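Local coordinates for phosphoserine aminotransferase (Bacillus circulans, PDB 2C0R), which catalyses, as a pyridoxal-phosphate-dependent homodimer, the reversible conversion of 3-phosphohydroxypyruvate to phosphoserine in serine biosynthesis, at residues 141-146 against 166-171. The protein carries 1 engineered substitution. Numbering follows the deposited sequence.
Sequences DNAAYL and GSVPLI
Two neighbouring parallel strands of the central mixed sheet, 143-149 and 170-173, begin their pairing where Y145 and L146 meet P169, L170 and I171. L146 is gripped through both of its backbone polar atoms: its N donates to P169 O at 2.9 Å, nearly straight at 167°, and its O accepts the N of I171 at 2.8 Å. These two bonds bracket L170, the usual parallel pattern, and the CA of L170 adds a CA-H...O contact to L146 O. Y145 CA makes a similar approach to P169 O, 3.3 Å away.

On one face of the sheet L146 and L170 run side by side, pointing the same way, each with CG anti to its backbone N; L146 CD2 rests 3.8 Å from L170 CD1. Y145 and I171 occupy the other face. The CD1 methyl of I171 comes obliquely upon the tyrosine ring, off-centre and nearest CG at 3.7 Å, in a CH-pi contact. The phenol hydroxyl is hydrogen-bonded to Y97 OH on strand 94-99, while I84 of helix 76-88 touches both Y145 and I171, packing this helix on that face of the large-domain sheet of a class-V aminotransferase.

Ahead of strand 170-173, the loop residues V168 and P169 extend the contact. V168 CG1, anti to the backbone N (chi1 180°), reaches over the backbone of Y145, 3.6 Å from its CA, and also meets A143 CB. The ring atoms CD and CG of P169 lie against A144 O, CD at 3.4 Å. Beyond I171, strand 170-173 runs on to D173, which binds pyridoxal phosphate; the bound cofactor lies about 11 Å from the side chain of I171.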
ATOM      1  N   ASP A 141      13.407 -33.695   0.163  1.00 26.22           N
ATOM      2  CA  ASP A 141      12.260 -34.477   0.626  1.00 33.60           C
ATOM      3  C   ASP A 141      11.499 -33.666   1.638  1.00 33.89           C
ATOM      4  O   ASP A 141      10.297 -33.783   1.856  1.00 33.90           O
ATOM      5  CB  ASP A 141      12.724 -35.816   1.175  1.00 40.18           C
ATOM      6  CG  ASP A 141      13.302 -35.851   2.567  1.00 40.83           C
ATOM      7  OD1 ASP A 141      14.449 -35.390   2.801  1.00 58.16           O
ATOM      8  OD2 ASP A 141      12.627 -36.369   3.492  1.00 55.08           O
ATOM      9  N   ASN A 142      12.208 -32.751   2.322  1.00 27.28           N
ATOM     10  CA  ASN A 142      11.366 -32.145   3.360  1.00 25.48           C
ATOM     11  C   ASN A 142      10.813 -30.817   2.861  1.00 24.43           C
ATOM     12  O   ASN A 142      10.620 -29.898   3.670  1.00 26.28           O
ATOM     13  CB  ASN A 142      12.176 -32.027   4.660  1.00 24.05           C
ATOM     14  CG  ASN A 142      13.429 -31.183   4.414  1.00 25.59           C
ATOM     15  OD1 ASN A 142      13.734 -30.904   3.262  1.00 27.29           O
ATOM     16  ND2 ASN A 142      14.110 -30.796   5.490  1.00 28.86           N
ATOM     17  N   ALA A 143      10.569 -30.686   1.549  1.00 25.10           N
ATOM     18  CA  ALA A 143      10.177 -29.386   1.012  1.00 22.62           C
ATOM     19  C   ALA A 143       8.810 -28.910   1.533  1.00 20.18           C
ATOM     20  O   ALA A 143       7.848 -29.670   1.454  1.00 25.20           O
ATOM     21  CB  ALA A 143      10.118 -29.408  -0.520  1.00 19.43           C
ATOM     22  N   ALA A 144       8.743 -27.662   1.992  1.00 19.23           N
ATOM     23  CA  ALA A 144       7.505 -27.038   2.401  1.00 17.79           C
ATOM     24  C   ALA A 144       6.746 -26.549   1.189  1.00 17.07           C
ATOM     25  O   ALA A 144       5.541 -26.420   1.136  1.00 18.66           O
ATOM     26  CB  ALA A 144       7.797 -25.866   3.342  1.00 17.40           C
ATOM     27  N   TYR A 145       7.563 -26.197   0.183  1.00 16.27           N
ATOM     28  CA  TYR A 145       7.010 -25.594  -1.031  1.00 16.75           C
ATOM     29  C   TYR A 145       8.159 -25.518  -2.038  1.00 15.59           C
ATOM     30  O   TYR A 145       9.303 -25.695  -1.651  1.00 17.57           O
ATOM     31  CB  TYR A 145       6.428 -24.204  -0.872  1.00 18.44           C
ATOM     32  CG  TYR A 145       7.277 -23.112  -0.291  1.00 17.82           C
ATOM     33  CD1 TYR A 145       8.182 -22.376  -1.059  1.00 15.58           C
ATOM     34  CD2 TYR A 145       7.182 -22.795   1.064  1.00 16.86           C
ATOM     35  CE1 TYR A 145       8.958 -21.381  -0.474  1.00 16.47           C
ATOM     36  CE2 TYR A 145       7.937 -21.786   1.645  1.00 17.95           C
ATOM     37  CZ  TYR A 145       8.823 -21.074   0.870  1.00 14.51           C
ATOM     38  OH  TYR A 145       9.597 -20.058   1.398  1.00 15.48           O
ATOM     39  N   LEU A 146       7.788 -25.264  -3.288  1.00 14.74           N
ATOM     40  CA  LEU A 146       8.768 -24.933  -4.308  1.00 15.97           C
ATOM     41  C   LEU A 146       8.409 -23.537  -4.822  1.00 15.33           C
ATOM     42  O   LEU A 146       7.263 -23.399  -5.270  1.00 16.69           O
ATOM     43  CB  LEU A 146       8.792 -25.925  -5.473  1.00 19.08           C
ATOM     44  CG  LEU A 146       9.713 -25.482  -6.630  1.00 21.07           C
ATOM     45  CD1 LEU A 146      11.172 -25.657  -6.258  1.00 21.19           C
ATOM     46  CD2 LEU A 146       9.373 -26.237  -7.897  1.00 23.74           C
ATOM     47  N   GLY A 166       3.541 -32.264  -7.531  1.00 23.79           N
ATOM     48  CA  GLY A 166       2.817 -33.282  -6.744  1.00 26.01           C
ATOM     49  C   GLY A 166       2.247 -32.652  -5.483  1.00 22.64           C
ATOM     50  O   GLY A 166       1.611 -31.598  -5.520  1.00 21.66           O
ATOM     51  N   SER A 167       2.478 -33.282  -4.331  1.00 22.17           N
ATOM     52  CA  SER A 167       1.894 -32.812  -3.089  1.00 22.77           C
ATOM     53  C   SER A 167       2.678 -31.644  -2.509  1.00 23.06           C
ATOM     54  O   SER A 167       2.267 -31.065  -1.484  1.00 26.67           O
ATOM     55  CB  SER A 167       1.847 -33.949  -2.069  1.00 27.58           C
ATOM     56  OG  SER A 167       3.199 -34.276  -1.773  1.00 34.90           O
ATOM     57  N   VAL A 168       3.775 -31.209  -3.110  1.00 21.02           N
ATOM     58  CA  VAL A 168       4.416 -29.972  -2.645  1.00 19.91           C
ATOM     59  C   VAL A 168       3.806 -28.760  -3.304  1.00 19.90           C
ATOM     60  O   VAL A 168       3.725 -28.716  -4.523  1.00 22.41           O
ATOM     61  CB  VAL A 168       5.927 -30.063  -2.937  1.00 21.36           C
ATOM     62  CG1 VAL A 168       6.683 -28.825  -2.494  1.00 22.90           C
ATOM     63  CG2 VAL A 168       6.434 -31.326  -2.227  1.00 21.34           C
ATOM     64  N   PRO A 169       3.358 -27.782  -2.519  1.00 17.71           N
ATOM     65  CA  PRO A 169       2.792 -26.599  -3.153  1.00 16.23           C
ATOM     66  C   PRO A 169       3.806 -25.859  -4.010  1.00 16.07           C
ATOM     67  O   PRO A 169       4.908 -25.518  -3.580  1.00 16.80           O
ATOM     68  CB  PRO A 169       2.458 -25.686  -1.974  1.00 19.33           C
ATOM     69  CG  PRO A 169       2.449 -26.517  -0.747  1.00 23.31           C
ATOM     70  CD  PRO A 169       3.318 -27.703  -1.048  1.00 19.31           C
ATOM     71  N   LEU A 170       3.380 -25.551  -5.240  1.00 15.95           N
ATOM     72  CA  LEU A 170       4.149 -24.672  -6.112  1.00 15.82           C
ATOM     73  C   LEU A 170       3.707 -23.231  -5.908  1.00 13.46           C
ATOM     74  O   LEU A 170       2.511 -22.895  -5.902  1.00 15.30           O
ATOM     75  CB  LEU A 170       3.931 -25.057  -7.565  1.00 14.75           C
ATOM     76  CG  LEU A 170       4.649 -24.209  -8.606  1.00 16.71           C
ATOM     77  CD1 LEU A 170       6.170 -24.363  -8.566  1.00 17.57           C
ATOM     78  CD2 LEU A 170       4.154 -24.532 -10.019  1.00 19.81           C
ATOM     79  N   ILE A 171       4.709 -22.373  -5.732  1.00 13.99           N
ATOM     80  CA  ILE A 171       4.471 -20.940  -5.482  1.00 14.04           C
ATOM     81  C   ILE A 171       5.203 -20.134  -6.549  1.00 14.45           C
ATOM     82  O   ILE A 171       6.373 -20.396  -6.818  1.00 14.48           O
ATOM     83  CB  ILE A 171       4.943 -20.567  -4.077  1.00 13.75           C
ATOM     84  CG1 ILE A 171       4.155 -21.402  -3.059  1.00 15.90           C
ATOM     85  CG2 ILE A 171       4.824 -19.069  -3.823  1.00 13.76           C
ATOM     86  CD1 ILE A 171       4.514 -21.059  -1.617  1.00 15.24           C
TER